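Local structure of galactonate dehydratase (Zobellia galactanivorans, 5OLC) at residues Leu301-Trp306 with Ser313-Leu318; Tyr57-Val62 with Ser99-Ala104; Met173-Gly178 with Lys184-Ile189; Gln166-Thr171 with Leu338-Asn343; Glu214-Ala219 with Lys240-Asn245. The protein is an enzyme of the enolase superfamily, combining a mandelate racemase/muconate lactonizing enzyme-type N-terminal domain with an enolase-type barrel domain. One frame throughout, in Å; residues are numbered along the deposited sequence.

Contact 1. Residues Leu301-Trp306 with Ser313-Leu318; sequences LVPHTW and SAAVHL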
# COMPACT_ATOMS: atom_id res chain seq x y z
N LEU A 301 -1.38 -12.90 -24.21
CA LEU A 301 -0.23 -12.53 -25.03
C LEU A 301 -0.55 -12.71 -26.50
O LEU A 301 -0.88 -13.82 -26.93
CB LEU A 301 1.02 -13.35 -24.69
CG LEU A 301 2.35 -12.66 -24.91
CD1 LEU A 301 3.37 -13.14 -23.90
CD2 LEU A 301 2.84 -12.83 -26.33
N VAL A 302 -0.46 -11.63 -27.26
CA VAL A 302 -0.61 -11.62 -28.71
C VAL A 302 0.64 -10.87 -29.10
O VAL A 302 0.75 -9.71 -28.71
CB VAL A 302 -1.90 -10.91 -29.22
CG1 VAL A 302 -1.94 -10.92 -30.76
CG2 VAL A 302 -3.16 -11.54 -28.64
N PRO A 303 1.66 -11.48 -29.74
CA PRO A 303 2.87 -10.71 -30.04
C PRO A 303 2.68 -9.63 -31.11
O PRO A 303 1.70 -9.65 -31.87
CB PRO A 303 3.88 -11.79 -30.44
CG PRO A 303 3.07 -12.88 -30.98
CD PRO A 303 1.75 -12.86 -30.25
N HIS A 304 3.60 -8.66 -31.13
CA HIS A 304 3.60 -7.61 -32.14
C HIS A 304 4.50 -8.12 -33.27
O HIS A 304 5.58 -8.65 -32.99
CB HIS A 304 4.12 -6.30 -31.54
CG HIS A 304 4.17 -5.16 -32.52
ND1 HIS A 304 5.37 -4.69 -33.04
CD2 HIS A 304 3.15 -4.42 -33.03
CE1 HIS A 304 5.05 -3.70 -33.86
NE2 HIS A 304 3.73 -3.50 -33.89
N THR A 305 4.02 -8.03 -34.54
CA THR A 305 4.78 -8.45 -35.73
C THR A 305 4.63 -7.46 -36.87
O THR A 305 3.51 -7.25 -37.36
CB THR A 305 4.51 -9.91 -36.18
OG1 THR A 305 3.45 -10.51 -35.43
CG2 THR A 305 5.75 -10.77 -36.11
N TRP A 306 5.75 -6.84 -37.30
CA TRP A 306 5.77 -5.85 -38.37
C TRP A 306 7.12 -5.84 -39.12
O TRP A 306 7.83 -4.82 -39.13
CB TRP A 306 5.40 -4.45 -37.83
CG TRP A 306 4.75 -3.53 -38.82
CD1 TRP A 306 3.51 -3.66 -39.38
CD2 TRP A 306 5.28 -2.28 -39.31
NE1 TRP A 306 3.24 -2.59 -40.21
CE2 TRP A 306 4.32 -1.73 -40.19
CE3 TRP A 306 6.50 -1.59 -39.12
CZ2 TRP A 306 4.53 -0.52 -40.87
CZ3 TRP A 306 6.70 -0.39 -39.79
CH2 TRP A 306 5.72 0.14 -40.65
N SER A 313 7.41 -15.68 -39.06
CA SER A 313 7.69 -17.08 -38.72
C SER A 313 7.90 -17.29 -37.22
O SER A 313 7.26 -18.18 -36.66
CB SER A 313 8.90 -17.60 -39.49
OG SER A 313 8.56 -17.75 -40.85
N ALA A 314 8.73 -16.44 -36.57
CA ALA A 314 9.01 -16.48 -35.14
C ALA A 314 7.69 -16.38 -34.33
O ALA A 314 7.52 -17.12 -33.36
CB ALA A 314 9.97 -15.35 -34.77
N ALA A 315 6.75 -15.51 -34.78
CA ALA A 315 5.42 -15.37 -34.16
C ALA A 315 4.58 -16.59 -34.43
O ALA A 315 3.93 -17.07 -33.51
CB ALA A 315 4.72 -14.12 -34.65
N VAL A 316 4.62 -17.15 -35.66
CA VAL A 316 3.86 -18.37 -35.99
C VAL A 316 4.23 -19.46 -34.98
O VAL A 316 3.35 -20.05 -34.36
CB VAL A 316 4.09 -18.90 -37.44
CG1 VAL A 316 3.15 -20.06 -37.74
CG2 VAL A 316 3.94 -17.81 -38.49
N HIS A 317 5.54 -19.67 -34.80
CA HIS A 317 6.07 -20.66 -33.89
C HIS A 317 5.84 -20.30 -32.43
O HIS A 317 5.65 -21.21 -31.63
CB HIS A 317 7.53 -20.96 -34.21
CG HIS A 317 7.65 -21.75 -35.47
ND1 HIS A 317 7.75 -23.13 -35.44
CD2 HIS A 317 7.55 -21.35 -36.76
CE1 HIS A 317 7.77 -23.52 -36.72
NE2 HIS A 317 7.65 -22.48 -37.54
N LEU A 318 5.78 -19.00 -32.08
CA LEU A 318 5.51 -18.64 -30.68
C LEU A 318 4.04 -18.83 -30.30
O LEU A 318 3.79 -19.49 -29.29
CB LEU A 318 6.02 -17.25 -30.29
CG LEU A 318 6.00 -17.00 -28.79
CD1 LEU A 318 7.39 -16.84 -28.21
CD2 LEU A 318 5.06 -15.86 -28.44
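L318 turns its CG opposite its backbone nitrogen (chi1 -168°), and L301 does nearly the same (chi1 -150°); these rotations send a methyl of each leucine into the gap between loop and helix, where the two CD2 atoms meet tip to tip at 4.3 Å. The same L318 CD2 also lies 4.4 Å from CG of P303, so one methyl serves two partners. One helical turn earlier, A315 has no torsion to set; its CB simply projects toward the loop. P303 CG stands 4.2 Å from A315 CB, and two residues further along the loop T305 CG2 lies 3.8 Å from the same A315 CB. The CA atoms of P303 and A315 are 6.7 Å apart, the nearest pair of the two backbones, which places the proline ring opposite the small residue.

The periodicities explain the pairing. From 301 to 305 the backbone is extended, and L301, P303 and T305 point at the helix while V302 and H304 point from it. A315 and L318, three residues apart and both with CB directed toward the loop, share a helical face; the bond from L318 N to A314 O, 2.9 Å, confirms the helical backbone. Strand 300-301, this loop and helix 309-321 thus form a strand-loop-helix step of the barrel, with I278 touching P303 and A315, and helix 283-296 touching both leucines.

No hydrogen bond crosses between the segments. Both branches of T305 lie against A315 CB, while the polar need of OG1 is met by its hydrogen bond to E337 O; the contact therefore relies on complementary shape and exclusion of water, without directional polar bonds.

Contact 2. Residues Tyr57-Val62 with Ser99-Ala104; sequences YGPAAV and SGVLQA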
# COMPACT_ATOMS: atom_id res chain seq x y z
N TYR A 57 13.85 -5.55 -34.84
CA TYR A 57 12.81 -4.55 -35.08
C TYR A 57 13.22 -3.18 -34.57
O TYR A 57 13.58 -3.05 -33.39
CB TYR A 57 11.45 -4.99 -34.51
CG TYR A 57 10.34 -3.98 -34.72
CD1 TYR A 57 9.59 -3.97 -35.89
CD2 TYR A 57 10.00 -3.07 -33.72
CE1 TYR A 57 8.54 -3.06 -36.08
CE2 TYR A 57 8.96 -2.15 -33.90
CZ TYR A 57 8.23 -2.15 -35.09
OH TYR A 57 7.21 -1.24 -35.26
N GLY A 58 13.15 -2.18 -35.46
CA GLY A 58 13.50 -0.80 -35.16
C GLY A 58 14.31 -0.12 -36.26
O GLY A 58 14.11 -0.44 -37.43
N PRO A 59 15.25 0.80 -35.92
CA PRO A 59 16.04 1.47 -36.97
C PRO A 59 17.19 0.60 -37.51
O PRO A 59 18.24 0.42 -36.87
CB PRO A 59 16.51 2.78 -36.30
CG PRO A 59 16.01 2.72 -34.87
CD PRO A 59 15.63 1.30 -34.58
N ALA A 60 16.96 0.05 -38.70
CA ALA A 60 17.83 -0.88 -39.41
C ALA A 60 19.34 -0.67 -39.17
O ALA A 60 19.97 -1.51 -38.52
CB ALA A 60 17.52 -0.86 -40.89
N ALA A 61 19.92 0.44 -39.65
CA ALA A 61 21.35 0.73 -39.58
C ALA A 61 21.93 0.80 -38.15
O ALA A 61 23.13 0.58 -37.96
CB ALA A 61 21.64 2.00 -40.34
N VAL A 62 21.06 1.09 -37.15
CA VAL A 62 21.44 1.17 -35.74
C VAL A 62 21.48 -0.24 -35.17
O VAL A 62 22.36 -0.54 -34.35
CB VAL A 62 20.51 2.07 -34.90
CG1 VAL A 62 21.28 2.68 -33.72
CG2 VAL A 62 19.90 3.17 -35.75
N SER A 99 16.61 -1.45 -22.88
CA SER A 99 15.57 -1.27 -23.88
C SER A 99 16.18 -0.92 -25.24
O SER A 99 17.41 -0.87 -25.40
CB SER A 99 14.58 -0.19 -23.44
OG SER A 99 13.44 -0.73 -22.78
N GLY A 100 15.30 -0.74 -26.22
CA GLY A 100 15.59 -0.32 -27.58
C GLY A 100 16.49 -1.16 -28.46
O GLY A 100 16.33 -2.38 -28.56
N VAL A 101 17.40 -0.45 -29.15
CA VAL A 101 18.35 -0.86 -30.18
C VAL A 101 19.17 -2.11 -29.82
O VAL A 101 19.03 -3.08 -30.56
CB VAL A 101 19.24 0.35 -30.62
CG1 VAL A 101 20.49 -0.10 -31.38
CG2 VAL A 101 18.43 1.34 -31.46
N LEU A 102 20.01 -2.12 -28.75
CA LEU A 102 20.80 -3.33 -28.43
C LEU A 102 19.93 -4.57 -28.13
O LEU A 102 20.40 -5.68 -28.36
CB LEU A 102 21.85 -3.12 -27.34
CG LEU A 102 23.13 -2.37 -27.75
CD1 LEU A 102 23.93 -1.97 -26.55
CD2 LEU A 102 24.00 -3.18 -28.68
N GLN A 103 18.66 -4.38 -27.70
CA GLN A 103 17.72 -5.47 -27.47
C GLN A 103 17.27 -6.08 -28.80
O GLN A 103 17.13 -7.31 -28.88
CB GLN A 103 16.51 -5.06 -26.60
CG GLN A 103 16.84 -4.81 -25.12
CD GLN A 103 17.88 -5.75 -24.54
OE1 GLN A 103 17.74 -6.98 -24.57
NE2 GLN A 103 18.96 -5.19 -24.01
N ALA A 104 17.09 -5.23 -29.84
CA ALA A 104 16.72 -5.69 -31.18
C ALA A 104 17.92 -6.38 -31.89
O ALA A 104 17.70 -7.24 -32.75
CB ALA A 104 16.16 -4.54 -32.01
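V101 is the centre of this contact, and V62 can be followed outward against it. CB of V62 is already close, 4.1 Å from both CG1 and CG2 of V101, a symmetrical approach that puts it between the two methyls. Beyond it, CG1 of V62 lies opposite the backbone nitrogen (chi1 -151°) and advances to 3.7 Å from V101 CG1, with V101 CG2 next at 3.9 Å. The two valines cross at about a right angle, and V62 CG1 is thereby set against the fork of V101.

V101 serves the rest of the segment as well. Its CG1 rests 3.5 Å from the carbonyl oxygen of V62, while its CG2 is 4.2 Å from CD of P59, touching the proline ring at its nitrogen-side carbon. One turn on, A104 CB sits 3.3 Å from the backbone oxygen of Y57; this is a methyl lying against a carbonyl, not a hydrogen bond. Y57 itself turns the end of its ring from the helix. On the subunit boundary, V101 meets L102 of a second subunit and P59 meets Y96 of that subunit.

G100 is the N-cap of helix 101-120, so V101 and A104 belong to its first turn. Within the N-terminal domain, segment 57-62 leaves strand 51-56 of the three-stranded antiparallel sheet and enters helix 60-70, whose I63 also touches A104, while A60 packs on K38 and C40 of strand 36-46.

Contact 3. Residues Met173-Gly178 with Lys184-Ile189; sequences MKVGLG and KYIAAI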
# COMPACT_ATOMS: atom_id res chain seq x y z
N MET A 173 -7.20 -1.58 -37.46
CA MET A 173 -7.14 -0.27 -38.09
C MET A 173 -6.35 0.76 -37.29
O MET A 173 -6.34 0.72 -36.05
CB MET A 173 -8.56 0.24 -38.41
CG MET A 173 -9.44 0.44 -37.20
SD MET A 173 -10.97 1.28 -37.60
CE MET A 173 -10.33 2.95 -38.05
N LYS A 174 -5.67 1.69 -38.00
CA LYS A 174 -4.88 2.74 -37.36
C LYS A 174 -5.70 3.98 -37.14
O LYS A 174 -6.41 4.43 -38.04
CB LYS A 174 -3.60 3.05 -38.13
N VAL A 175 -5.66 4.49 -35.90
CA VAL A 175 -6.36 5.70 -35.44
C VAL A 175 -5.34 6.72 -34.90
O VAL A 175 -4.20 6.35 -34.60
CB VAL A 175 -7.50 5.39 -34.43
CG1 VAL A 175 -8.56 4.48 -35.04
CG2 VAL A 175 -6.98 4.82 -33.12
N GLY A 176 -5.74 7.99 -34.83
CA GLY A 176 -4.90 9.09 -34.39
C GLY A 176 -5.06 10.33 -35.25
O GLY A 176 -4.30 11.30 -35.10
N LEU A 177 -6.05 10.30 -36.17
CA LEU A 177 -6.41 11.36 -37.11
C LEU A 177 -7.36 12.40 -36.49
O LEU A 177 -7.77 13.35 -37.16
CB LEU A 177 -7.06 10.70 -38.34
CG LEU A 177 -6.78 11.31 -39.71
CD1 LEU A 177 -5.28 11.49 -39.98
CD2 LEU A 177 -7.41 10.47 -40.80
N GLY A 178 -7.69 12.22 -35.20
CA GLY A 178 -8.59 13.08 -34.44
C GLY A 178 -9.78 12.29 -33.93
O GLY A 178 -10.31 11.45 -34.67
N LYS A 184 -15.74 8.75 -37.11
CA LYS A 184 -16.36 8.85 -38.43
C LYS A 184 -15.93 7.65 -39.30
O LYS A 184 -16.77 7.06 -39.99
CB LYS A 184 -15.96 10.20 -39.07
CG LYS A 184 -16.38 10.42 -40.52
CD LYS A 184 -15.38 11.35 -41.19
CE LYS A 184 -15.70 11.65 -42.63
NZ LYS A 184 -14.51 12.21 -43.33
N TYR A 185 -14.63 7.29 -39.24
CA TYR A 185 -14.04 6.19 -40.01
C TYR A 185 -14.31 4.80 -39.41
O TYR A 185 -14.56 3.87 -40.17
CB TYR A 185 -12.53 6.42 -40.24
CG TYR A 185 -12.18 7.59 -41.15
CD1 TYR A 185 -13.13 8.15 -42.00
CD2 TYR A 185 -10.89 8.08 -41.21
CE1 TYR A 185 -12.81 9.21 -42.85
CE2 TYR A 185 -10.55 9.13 -42.07
CZ TYR A 185 -11.51 9.69 -42.89
OH TYR A 185 -11.18 10.73 -43.73
N ILE A 186 -14.28 4.67 -38.06
CA ILE A 186 -14.58 3.43 -37.32
C ILE A 186 -16.02 3.01 -37.62
O ILE A 186 -16.29 1.83 -37.82
CB ILE A 186 -14.29 3.54 -35.79
CG1 ILE A 186 -12.80 3.85 -35.52
CG2 ILE A 186 -14.70 2.26 -35.04
CD1 ILE A 186 -12.50 4.58 -34.21
N ALA A 187 -16.93 4.01 -37.72
CA ALA A 187 -18.34 3.80 -38.06
C ALA A 187 -18.47 3.24 -39.48
O ALA A 187 -19.26 2.32 -39.70
CB ALA A 187 -19.09 5.11 -37.95
N ALA A 188 -17.66 3.77 -40.43
CA ALA A 188 -17.64 3.40 -41.84
C ALA A 188 -17.14 1.97 -42.07
O ALA A 188 -17.78 1.23 -42.82
CB ALA A 188 -16.80 4.38 -42.64
N ILE A 189 -16.02 1.60 -41.41
CA ILE A 189 -15.42 0.27 -41.54
C ILE A 189 -16.33 -0.80 -40.92
O ILE A 189 -16.54 -1.83 -41.55
CB ILE A 189 -13.95 0.22 -41.02
CG1 ILE A 189 -13.29 -1.16 -41.26
CG2 ILE A 189 -13.83 0.67 -39.58
CD1 ILE A 189 -11.77 -1.17 -41.15
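M173 and I186 have the nearest backbones here, with CA atoms 8.3 Å apart, a spacing at which side chains must fill the gap between strand and helix. M173 lies near the end of strand 170-174; the chain stays extended through V175 and turns at G176 and L177, which departs from strand geometry (psi 2°). K184 to I189 are helical: Y185 faces L177 in the turn, while I186 and I189 meet the strand end.

The methionine reaches across in two steps. Its CG lies between the backbone nitrogen and carbonyl carbon (chi1 62°), and the chain runs straight until a bend at chi3 (-67°) turns the terminal methyl along the helix. Consequently M173 SD comes within 3.5 Å of I189 CG2. M173 CE lies 3.6 Å from I186 CG1, one thioether spanning two isoleucines; it crosses I186 at roughly a right angle but runs past I189 in the opposite direction. V175 adds CG1, 4.0 Å from CD1 of I186. Farther out, CD2 of L177 meets Y185 CE2 at 3.6 Å, near the ring plane and at its edge rather than over a face.

Strand 170-174 and helix 179-193 begin a beta-alpha-beta unit completed by strand 198-202, on which L199 touches M173 and I189. The connecting turn has its own polar support: D182 accepts bonds from the backbone nitrogens of G176 and L177. Between the segments, by contrast, the chemistry is wholly apolar, graded from buried thioether and aliphatic packing at M173 to an exposed leucine against an aromatic edge.

Contact 4. Residues Gln166-Thr171 with Leu338-Asn343; sequences QGFKAT and LDRTEN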
# COMPACT_ATOMS: atom_id res chain seq x y z
N GLN A 166 -11.03 -12.03 -48.35
CA GLN A 166 -9.84 -12.88 -48.27
C GLN A 166 -9.92 -13.95 -47.16
O GLN A 166 -8.99 -14.74 -46.99
CB GLN A 166 -8.56 -12.03 -48.12
CG GLN A 166 -8.08 -11.45 -49.44
CD GLN A 166 -6.69 -10.89 -49.34
OE1 GLN A 166 -6.49 -9.69 -49.15
NE2 GLN A 166 -5.69 -11.74 -49.51
N GLY A 167 -11.04 -13.96 -46.42
CA GLY A 167 -11.32 -14.92 -45.36
C GLY A 167 -11.05 -14.48 -43.93
O GLY A 167 -11.51 -15.15 -43.00
N PHE A 168 -10.28 -13.38 -43.73
CA PHE A 168 -9.91 -12.85 -42.41
C PHE A 168 -11.08 -12.70 -41.46
O PHE A 168 -12.16 -12.26 -41.85
CB PHE A 168 -9.14 -11.53 -42.53
CG PHE A 168 -7.75 -11.68 -43.10
CD1 PHE A 168 -6.66 -11.95 -42.27
CD2 PHE A 168 -7.52 -11.53 -44.46
CE1 PHE A 168 -5.37 -12.09 -42.79
CE2 PHE A 168 -6.23 -11.66 -44.98
CZ PHE A 168 -5.16 -11.94 -44.14
N LYS A 169 -10.86 -13.12 -40.20
CA LYS A 169 -11.86 -13.12 -39.13
C LYS A 169 -11.78 -11.85 -38.27
O LYS A 169 -12.72 -11.54 -37.53
CB LYS A 169 -11.70 -14.38 -38.24
CG LYS A 169 -11.54 -15.72 -38.99
CD LYS A 169 -12.85 -16.26 -39.60
CE LYS A 169 -12.68 -17.61 -40.26
NZ LYS A 169 -12.05 -17.53 -41.61
N ALA A 170 -10.66 -11.11 -38.39
CA ALA A 170 -10.39 -9.88 -37.66
C ALA A 170 -9.50 -8.92 -38.44
O ALA A 170 -8.67 -9.37 -39.24
CB ALA A 170 -9.73 -10.21 -36.33
N THR A 171 -9.64 -7.61 -38.18
CA THR A 171 -8.82 -6.58 -38.82
C THR A 171 -8.46 -5.45 -37.86
O THR A 171 -9.31 -4.99 -37.10
CB THR A 171 -9.44 -6.09 -40.15
OG1 THR A 171 -8.54 -5.18 -40.79
CG2 THR A 171 -10.82 -5.44 -39.98
N LEU A 338 -0.54 -10.04 -38.66
CA LEU A 338 -0.20 -10.31 -40.05
C LEU A 338 -0.29 -9.02 -40.87
O LEU A 338 -1.39 -8.64 -41.29
CB LEU A 338 -1.09 -11.43 -40.62
CG LEU A 338 -0.62 -12.09 -41.92
CD1 LEU A 338 0.59 -13.00 -41.70
CD2 LEU A 338 -1.73 -12.88 -42.54
N ASP A 339 0.87 -8.34 -41.06
CA ASP A 339 0.98 -7.09 -41.84
C ASP A 339 0.53 -7.32 -43.28
O ASP A 339 1.14 -8.13 -43.98
CB ASP A 339 2.42 -6.54 -41.79
CG ASP A 339 2.64 -5.22 -42.54
OD1 ASP A 339 1.72 -4.37 -42.52
OD2 ASP A 339 3.73 -5.04 -43.12
N ARG A 340 -0.56 -6.66 -43.70
CA ARG A 340 -1.09 -6.85 -45.06
C ARG A 340 -0.82 -5.65 -46.00
O ARG A 340 -1.33 -5.61 -47.13
CB ARG A 340 -2.58 -7.25 -45.04
CG ARG A 340 -2.93 -8.58 -44.35
CD ARG A 340 -1.97 -9.74 -44.62
NE ARG A 340 -1.94 -10.16 -46.02
CZ ARG A 340 -0.89 -10.71 -46.62
NH1 ARG A 340 0.24 -10.90 -45.95
NH2 ARG A 340 -0.96 -11.06 -47.89
N THR A 341 0.01 -4.70 -45.54
CA THR A 341 0.39 -3.50 -46.30
C THR A 341 1.36 -3.86 -47.44
O THR A 341 1.72 -5.03 -47.62
CB THR A 341 0.99 -2.43 -45.35
OG1 THR A 341 2.20 -2.92 -44.76
CG2 THR A 341 0.01 -1.97 -44.27
N GLU A 342 1.79 -2.84 -48.22
CA GLU A 342 2.72 -3.01 -49.33
C GLU A 342 4.13 -3.19 -48.77
O GLU A 342 4.65 -2.29 -48.11
CB GLU A 342 2.64 -1.83 -50.30
CG GLU A 342 1.69 -2.06 -51.46
CD GLU A 342 0.22 -1.73 -51.24
OE1 GLU A 342 -0.26 -0.75 -51.85
OE2 GLU A 342 -0.47 -2.50 -50.53
N ASN A 343 4.71 -4.38 -49.00
CA ASN A 343 6.05 -4.69 -48.51
C ASN A 343 6.79 -5.66 -49.42
O ASN A 343 6.59 -6.88 -49.35
CB ASN A 343 6.02 -5.18 -47.07
CG ASN A 343 7.32 -5.03 -46.32
OD1 ASN A 343 8.42 -4.99 -46.90
ND2 ASN A 343 7.23 -5.04 -45.01
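Between L338 and R340, the two residues that reach F168, the carboxylate oxygen OD1 of D339 is gripped twice by T341: its hydroxyl OG1 donates at 2.7 Å, on the syn side and 24° out of the carboxylate plane, and its backbone N adds a weak bond at 3.5 Å. The other oxygen, OD2, forms a salt bridge with R37. These bonds tie down the turn leaving strand 337-339. On the facing segment, K169 NZ donates to G167 O at 2.8 Å and also to the carbonyl of N358.

The contact proper centres on the F168 ring. With CG beside the backbone nitrogen (chi1 -70°), the ring extends toward the second segment and presents CE1 to L338 CD2 at 3.7 Å; the methyl lies in the ring plane, at its edge. L338 CD2 and R340 CD both come to F168 CZ, each at 3.9 Å, the arginine obliquely. Bends at chi2 and chi3 fold R340 so that CG, CD and NE are ranged round CZ, with the guanidinium plane 25° from that of the ring.

G167, just before, closes helix 154-165 with a Schellman motif, after which the chain enters strand 170-174. That strand and 337-339 both pair in parallel with strand 136-142, lying on its two sides. F168, just ahead of strand 170-174, reaches past 136-142 to the last parallel strand, 337-339, near where the TIM-type barrel of the enolase-type domain closes between 136-142 and 337-339.

Contact 5. Residues Glu214-Ala219 with Lys240-Asn245; sequences ELARKA and KRLRQN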
# COMPACT_ATOMS: atom_id res chain seq x y z
N GLU A 214 -12.20 9.56 -24.47
CA GLU A 214 -13.15 10.24 -25.34
C GLU A 214 -13.44 9.31 -26.54
O GLU A 214 -14.60 9.05 -26.84
CB GLU A 214 -12.60 11.60 -25.81
CG GLU A 214 -13.67 12.54 -26.34
CD GLU A 214 -13.25 13.97 -26.60
OE1 GLU A 214 -12.12 14.20 -27.10
OE2 GLU A 214 -14.06 14.88 -26.31
N LEU A 215 -12.36 8.76 -27.14
CA LEU A 215 -12.42 7.85 -28.27
C LEU A 215 -12.97 6.50 -27.86
O LEU A 215 -13.82 5.96 -28.58
CB LEU A 215 -11.03 7.70 -28.93
CG LEU A 215 -10.83 6.63 -30.02
CD1 LEU A 215 -11.69 6.90 -31.26
CD2 LEU A 215 -9.38 6.55 -30.42
N ALA A 216 -12.50 5.95 -26.72
CA ALA A 216 -12.93 4.66 -26.18
C ALA A 216 -14.44 4.64 -25.93
O ALA A 216 -15.13 3.86 -26.57
CB ALA A 216 -12.16 4.35 -24.90
N ARG A 217 -14.96 5.56 -25.08
CA ARG A 217 -16.39 5.70 -24.74
C ARG A 217 -17.29 5.85 -25.96
O ARG A 217 -18.39 5.29 -25.99
CB ARG A 217 -16.62 6.89 -23.79
CG ARG A 217 -16.17 6.66 -22.35
CD ARG A 217 -16.68 7.75 -21.44
NE ARG A 217 -16.26 7.56 -20.05
CZ ARG A 217 -15.43 8.36 -19.40
NH1 ARG A 217 -14.92 9.43 -20.00
NH2 ARG A 217 -15.11 8.11 -18.14
N LYS A 218 -16.84 6.62 -26.96
CA LYS A 218 -17.59 6.86 -28.19
C LYS A 218 -17.54 5.68 -29.17
O LYS A 218 -18.54 5.41 -29.83
CB LYS A 218 -17.11 8.17 -28.87
N ALA A 219 -16.40 4.96 -29.24
CA ALA A 219 -16.19 3.82 -30.15
C ALA A 219 -16.71 2.47 -29.62
O ALA A 219 -16.72 1.49 -30.37
CB ALA A 219 -14.73 3.71 -30.54
N LYS A 240 -3.92 1.98 -16.82
CA LYS A 240 -4.73 1.46 -15.72
C LYS A 240 -6.08 2.17 -15.59
O LYS A 240 -7.10 1.49 -15.48
CB LYS A 240 -3.97 1.51 -14.38
CG LYS A 240 -4.62 0.64 -13.30
CD LYS A 240 -3.87 0.63 -11.99
CE LYS A 240 -4.47 -0.39 -11.05
NZ LYS A 240 -3.48 -0.85 -10.03
N ARG A 241 -6.08 3.53 -15.61
CA ARG A 241 -7.29 4.37 -15.52
C ARG A 241 -8.22 4.11 -16.71
O ARG A 241 -9.42 3.96 -16.53
CB ARG A 241 -6.91 5.87 -15.48
CG ARG A 241 -6.56 6.49 -14.12
CD ARG A 241 -6.57 8.03 -14.15
NE ARG A 241 -5.82 8.59 -15.29
CZ ARG A 241 -4.58 9.09 -15.22
NH1 ARG A 241 -3.94 9.14 -14.06
NH2 ARG A 241 -3.99 9.55 -16.32
N LEU A 242 -7.64 4.06 -17.93
CA LEU A 242 -8.37 3.84 -19.17
C LEU A 242 -9.09 2.50 -19.14
O LEU A 242 -10.26 2.42 -19.53
CB LEU A 242 -7.43 3.93 -20.38
CG LEU A 242 -8.07 3.94 -21.75
CD1 LEU A 242 -9.01 5.09 -21.92
CD2 LEU A 242 -7.04 4.05 -22.79
N ARG A 243 -8.40 1.47 -18.62
CA ARG A 243 -8.92 0.11 -18.45
C ARG A 243 -10.14 0.13 -17.51
O ARG A 243 -11.12 -0.57 -17.75
CB ARG A 243 -7.80 -0.76 -17.84
CG ARG A 243 -7.74 -2.17 -18.38
CD ARG A 243 -6.75 -2.96 -17.57
NE ARG A 243 -6.99 -4.40 -17.68
CZ ARG A 243 -6.37 -5.30 -16.93
NH1 ARG A 243 -5.51 -4.92 -16.00
NH2 ARG A 243 -6.63 -6.59 -17.09
N GLN A 244 -10.08 0.97 -16.45
CA GLN A 244 -11.13 1.15 -15.44
C GLN A 244 -12.34 1.91 -15.99
O GLN A 244 -13.45 1.65 -15.55
CB GLN A 244 -10.58 1.87 -14.19
CG GLN A 244 -9.66 1.00 -13.33
CD GLN A 244 -8.87 1.72 -12.25
OE1 GLN A 244 -8.76 2.95 -12.22
NE2 GLN A 244 -8.28 0.95 -11.34
N ASN A 245 -12.12 2.83 -16.94
CA ASN A 245 -13.17 3.69 -17.49
C ASN A 245 -13.74 3.26 -18.87
O ASN A 245 -14.70 3.89 -19.34
CB ASN A 245 -12.67 5.14 -17.54
CG ASN A 245 -12.80 5.87 -16.22
OD1 ASN A 245 -13.33 6.99 -16.17
ND2 ASN A 245 -12.23 5.35 -15.13
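A216 makes the first approach of helix 209-219 to L242: its CB points at the neighbouring helix and lies 4.4 Å from L242 CD1. Their CA atoms are 8.4 Å apart, and the leucine covers that distance because its CG stands opposite the backbone nitrogen (chi1 -170°), bringing the branch end nearer than its CB direction would suggest. L242 also packs on A212 and I213, in the preceding turn of the same helix as A216.

Both helices belong to the outer layer of the barrel. Helix 209-219 links parallel strands 198-202 and 224-228, and helix 236-245 links 224-228 to 250-252, so this contact joins two successive crossovers side by side.

R217 comes next, its CA 8.2 Å from that of N245. The side chain is extended from CG to NE and runs alongside N245 in the same direction. NH2 thereby arrives 2.9 Å from OD1 of N245, near the guanidinium plane and at its edge; the angle is too poor for this pair to count as a hydrogen bond. The guanidinium and amide planes are 61° apart, so the groups do not lie flat on each other, and R217 NE remains 4.1 Å from the backbone oxygen of N245. At this subunit interface R217 also packs on T247 of a third subunit, whose D269 forms a salt bridge with R241 of the second helix.

Contacts 1 to 4 are buried, and contact 1 lies deepest, its centre about 5 Å from that of the chain; contact 5 is partly buried, with its polar arginine-asparagine approach at the rim. Contacts 2 and 5 adjoin other subunits. Contact 4 gathers just before strand 170-174, contact 3 at its end and the turn after it. L215 bridges contacts 3 and 5, its CD1 being 3.8 Å from I186 CD1. Contact 2, in the N-terminal domain, touches contact 1 through Y57 and H304, whose rings meet edge-to-face across the domains. Contact 4 reaches contact 1 at W306 and D339, and has side-chain hydrogen bonds within its segments, which contact 1 lacks.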